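Local coordinates for Hpr(Ser) kinase (PDB 3TQF), which phosphorylates the phosphocarrier protein HPr on a serine and also removes that phosphate, so that kinase and phosphatase activities reside in one protein, at the interface of chains A and B. Residues are numbered along the deposited sequence; one frame, centred on the assembly and turned at random. Chains: chain A/B, Hpr(Ser) kinase.

Contact 1: the interface of chains A and B. Residues chain A 31, 34, 72, 75, 78; chain B 143-144, 147.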
# COMPACT_ATOMS: atom_id res chain seq x y z
N GLU A 31 0.24 -2.71 -12.52
CA GLU A 31 0.56 -2.76 -11.11
C GLU A 31 -0.72 -2.64 -10.28
O GLU A 31 -0.83 -3.24 -9.22
CB GLU A 31 1.54 -1.65 -10.75
CG GLU A 31 2.96 -1.87 -11.28
CD GLU A 31 3.21 -1.29 -12.68
OE1 GLU A 31 2.33 -1.40 -13.56
OE2 GLU A 31 4.31 -0.73 -12.90
N LEU A 34 -2.51 -6.13 -10.32
CA LEU A 34 -1.85 -7.00 -9.36
C LEU A 34 -2.31 -6.69 -7.93
O LEU A 34 -2.71 -7.59 -7.20
CB LEU A 34 -0.32 -6.87 -9.46
CG LEU A 34 0.51 -7.92 -8.70
CD1 LEU A 34 0.25 -9.31 -9.24
CD2 LEU A 34 2.00 -7.60 -8.77
N ILE A 72 4.29 -6.86 -15.94
CA ILE A 72 4.67 -5.72 -15.12
C ILE A 72 6.16 -5.48 -15.32
O ILE A 72 6.97 -6.36 -15.05
CB ILE A 72 4.39 -5.97 -13.63
CG1 ILE A 72 2.88 -6.07 -13.39
CG2 ILE A 72 4.97 -4.85 -12.78
CD1 ILE A 72 2.51 -6.27 -11.93
N ILE A 75 9.29 -7.01 -13.35
CA ILE A 75 8.98 -8.39 -13.01
C ILE A 75 8.97 -9.26 -14.25
O ILE A 75 9.59 -10.33 -14.28
CB ILE A 75 7.60 -8.50 -12.34
CG1 ILE A 75 7.53 -7.62 -11.09
CG2 ILE A 75 7.30 -9.95 -11.98
CD1 ILE A 75 6.14 -7.54 -10.47
N ILE A 78 3.62 -12.63 -15.25
CA ILE A 78 3.14 -13.15 -13.98
C ILE A 78 2.01 -14.13 -14.24
O ILE A 78 0.92 -13.73 -14.66
CB ILE A 78 2.60 -12.02 -13.07
CG1 ILE A 78 3.69 -10.97 -12.80
CG2 ILE A 78 2.09 -12.59 -11.75
CD1 ILE A 78 3.17 -9.75 -12.06
N LEU B 143 4.55 -5.29 -2.71
CA LEU B 143 3.90 -6.37 -3.45
C LEU B 143 4.72 -6.74 -4.67
O LEU B 143 4.80 -7.91 -5.03
CB LEU B 143 2.48 -5.96 -3.86
CG LEU B 143 1.68 -6.98 -4.67
CD1 LEU B 143 1.34 -8.19 -3.83
CD2 LEU B 143 0.42 -6.34 -5.22
N LEU B 144 5.32 -5.74 -5.31
CA LEU B 144 6.11 -5.98 -6.51
C LEU B 144 7.35 -6.80 -6.21
O LEU B 144 7.66 -7.76 -6.90
CB LEU B 144 6.49 -4.66 -7.18
CG LEU B 144 5.32 -3.78 -7.66
CD1 LEU B 144 5.83 -2.60 -8.47
CD2 LEU B 144 4.33 -4.59 -8.47
N THR B 147 6.44 -10.32 -5.27
CA THR B 147 6.10 -11.05 -6.49
C THR B 147 7.35 -11.39 -7.30
O THR B 147 7.46 -12.49 -7.84
CB THR B 147 5.12 -10.24 -7.36
OG1 THR B 147 3.99 -9.86 -6.57
CG2 THR B 147 4.64 -11.07 -8.54

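Contact 2: the interface of chains A and B. Residues chain A 34-35, 38, 84; chain B 39, 140, 143, 147, 150.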
# COMPACT_ATOMS: atom_id res chain seq x y z
N LEU A 34 -2.51 -6.13 -10.32
CA LEU A 34 -1.85 -7.00 -9.36
C LEU A 34 -2.31 -6.69 -7.93
O LEU A 34 -2.71 -7.59 -7.20
CB LEU A 34 -0.32 -6.87 -9.46
CG LEU A 34 0.51 -7.92 -8.70
CD1 LEU A 34 0.25 -9.31 -9.24
CD2 LEU A 34 2.00 -7.60 -8.77
N ALA A 35 -2.25 -5.42 -7.55
CA ALA A 35 -2.65 -5.00 -6.21
C ALA A 35 -4.11 -5.36 -5.91
O ALA A 35 -4.43 -5.83 -4.83
CB ALA A 35 -2.43 -3.51 -6.02
N ASP A 38 -4.39 -8.95 -5.21
CA ASP A 38 -3.87 -9.18 -3.86
C ASP A 38 -4.89 -8.85 -2.78
O ASP A 38 -4.85 -9.40 -1.69
CB ASP A 38 -2.59 -8.35 -3.65
CG ASP A 38 -1.92 -8.63 -2.31
OD1 ASP A 38 -1.56 -9.80 -2.05
OD2 ASP A 38 -1.73 -7.67 -1.53
N PHE A 84 -1.60 -16.77 -7.22
CA PHE A 84 -2.74 -16.28 -6.43
C PHE A 84 -3.95 -17.23 -6.38
O PHE A 84 -4.97 -16.90 -5.77
CB PHE A 84 -3.16 -14.90 -6.94
CG PHE A 84 -2.07 -13.86 -6.80
CD1 PHE A 84 -1.93 -13.14 -5.63
CD2 PHE A 84 -1.19 -13.63 -7.85
CE1 PHE A 84 -0.92 -12.19 -5.50
CE2 PHE A 84 -0.18 -12.68 -7.72
CZ PHE A 84 -0.04 -11.96 -6.55
N ARG B 39 3.85 -7.81 5.57
CA ARG B 39 3.25 -8.85 4.72
C ARG B 39 3.57 -10.26 5.20
O ARG B 39 3.16 -11.22 4.56
CB ARG B 39 3.67 -8.71 3.26
CG ARG B 39 3.77 -7.28 2.74
CD ARG B 39 2.93 -6.99 1.52
NE ARG B 39 2.64 -8.15 0.69
CZ ARG B 39 1.56 -8.24 -0.09
NH1 ARG B 39 0.69 -7.24 -0.16
NH2 ARG B 39 1.36 -9.34 -0.80
N ASN B 140 2.87 0.13 -5.17
CA ASN B 140 2.88 -0.96 -4.21
C ASN B 140 4.15 -1.79 -4.35
O ASN B 140 4.11 -2.99 -4.59
CB ASN B 140 1.62 -1.83 -4.34
CG ASN B 140 1.17 -2.43 -3.01
OD1 ASN B 140 1.99 -2.87 -2.18
ND2 ASN B 140 -0.15 -2.46 -2.79
N LEU B 143 4.55 -5.29 -2.71
CA LEU B 143 3.90 -6.37 -3.45
C LEU B 143 4.72 -6.74 -4.67
O LEU B 143 4.80 -7.91 -5.03
CB LEU B 143 2.48 -5.96 -3.86
CG LEU B 143 1.68 -6.98 -4.67
CD1 LEU B 143 1.34 -8.19 -3.83
CD2 LEU B 143 0.42 -6.34 -5.22
N THR B 147 6.44 -10.32 -5.27
CA THR B 147 6.10 -11.05 -6.49
C THR B 147 7.35 -11.39 -7.30
O THR B 147 7.46 -12.49 -7.84
CB THR B 147 5.12 -10.24 -7.36
OG1 THR B 147 3.99 -9.86 -6.57
CG2 THR B 147 4.64 -11.07 -8.54
N ARG B 150 9.07 -14.36 -5.45
CA ARG B 150 8.33 -15.62 -5.61
C ARG B 150 8.51 -16.18 -7.02
O ARG B 150 8.63 -17.39 -7.20
CB ARG B 150 6.85 -15.42 -5.30
CG ARG B 150 6.57 -15.08 -3.84
CD ARG B 150 5.13 -14.69 -3.63
NE ARG B 150 4.24 -15.82 -3.83
CZ ARG B 150 2.96 -15.74 -4.18
NH1 ARG B 150 2.38 -14.56 -4.39
NH2 ARG B 150 2.25 -16.85 -4.33

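Contact 1: the interface of chains A and B
A:Leu34 packs against B:Leu143, B:Leu144 and B:Thr147, and shows how one forked side chain can serve two chains at once. Its CB stands 4.3 Å from B:Leu143 CD2, and the same methyl, B:Leu143 CD2, lies nearer to the branch point, 3.8 Å from A:Leu34 CG. There the leucine divides. A:Leu34 CD1 stays with its own subunit, 4.1 Å from A:Ile78 CD1, while A:Leu34 CD2 faces chain B, 3.7 Å from B:Thr147 OG1 and 3.8 Å from B:Leu144 CD2. A:Leu34 and B:Thr147 meet tip to tip, whereas A:Leu34 and B:Leu144 cross at a slant.

B:Leu144 sends both its methyls in among the chain A side chains, with CG anti to the carbonyl carbon (chi1 -62°). CD2 touches A:Ile75 CD1 as well as A:Leu34, and CD1 rests against the aliphatic CG of A:Glu31, whose chain runs across it at about a right angle. A:Ile72 CD1 stands beside A:Leu34 CD2, a little farther from B:Leu144 CD2.

The threonine has its polar and apolar branches assigned separately. B:Thr147 OG1 donates to B:Leu143 O, a backbone carbonyl one turn earlier, over 2.6 Å, with the donor tilted 30° from the carbonyl plane. This gives the hydroxyl hydrogen an acceptor in its own helix and helps fix the side chain's rotation, leaving B:Thr147 CG2 4.0 Å from A:Ile78 CD1.

Contact 2: the interface of chains A and B
At the edge of the B:Arg39 guanidinium, in its plane, stands the carboxylate of A:Asp38, while one face of the same group looks onto B:Leu143 CB of its own chain. The grip is end-on and twofold: B:Arg39 NH1 donates to A:Asp38 OD2 at 2.8 Å, the closest pair of the salt bridge, and B:Arg39 NH2 donates to A:Asp38 OD1 at 3.2 Å. Both bonds are nearly straight, yet the pair is not coplanar. The two planes are turned 32° apart, and each carboxylate oxygen is met from above the carboxylate plane. The other flat group, the ring of A:Phe84, has B:Arg150 NH1 over one face, 4.4 Å from the ring centroid and offset toward the rim. The guanidinium stands almost upright on the ring, with 81° between the planes, in a cation-pi arrangement.

Between these polar flanks B:Leu143 supplies the apolar filling. Its CG is anti to the backbone N (chi1 179°), sending both methyls out toward chain A. B:Leu143 CD2 rests against the helix backbone, 3.5 Å from A:Ala35 CA, where the short alanine side chain probably leaves room. B:Leu143 CD1 meets A:Asp38 CG at 3.6 Å, packing against the carboxylate that B:Arg39 grips. B:Asn140 ND2 borders the patch beside A:Ala35 CB. Leucine and arginine together probably hold the carboxylate in place, and the positive charge nearby would favour its ionised form.

In the fold, chain A offers the last turns of helix 29-38, the helix that follows the P-loop of this kinase family, together with A:Phe84 at the end of helix 80-84. Chain B answers with the start of its C-terminal helix 141-165 and with B:Arg39, which lies in the loop just after its own helix 29-38.

Contact 1 and contact 2 are adjoining parts of one interface, with the centres of their C-alpha atoms about 6 Å apart. A:Leu34, B:Leu143 and B:Thr147 belong to both, and the pairing of helix 29-38 of chain A with helix 141-165 of chain B runs through them. Contact 1 is mainly apolar packing, whereas contact 2 adds a salt bridge and a cation-pi contact. Unlike elements meet here and the interface is not an exact two-fold, which is compatible with the contact repeating round the three copies of the deposited assembly, though the structure alone does not show which oligomer works in the cell.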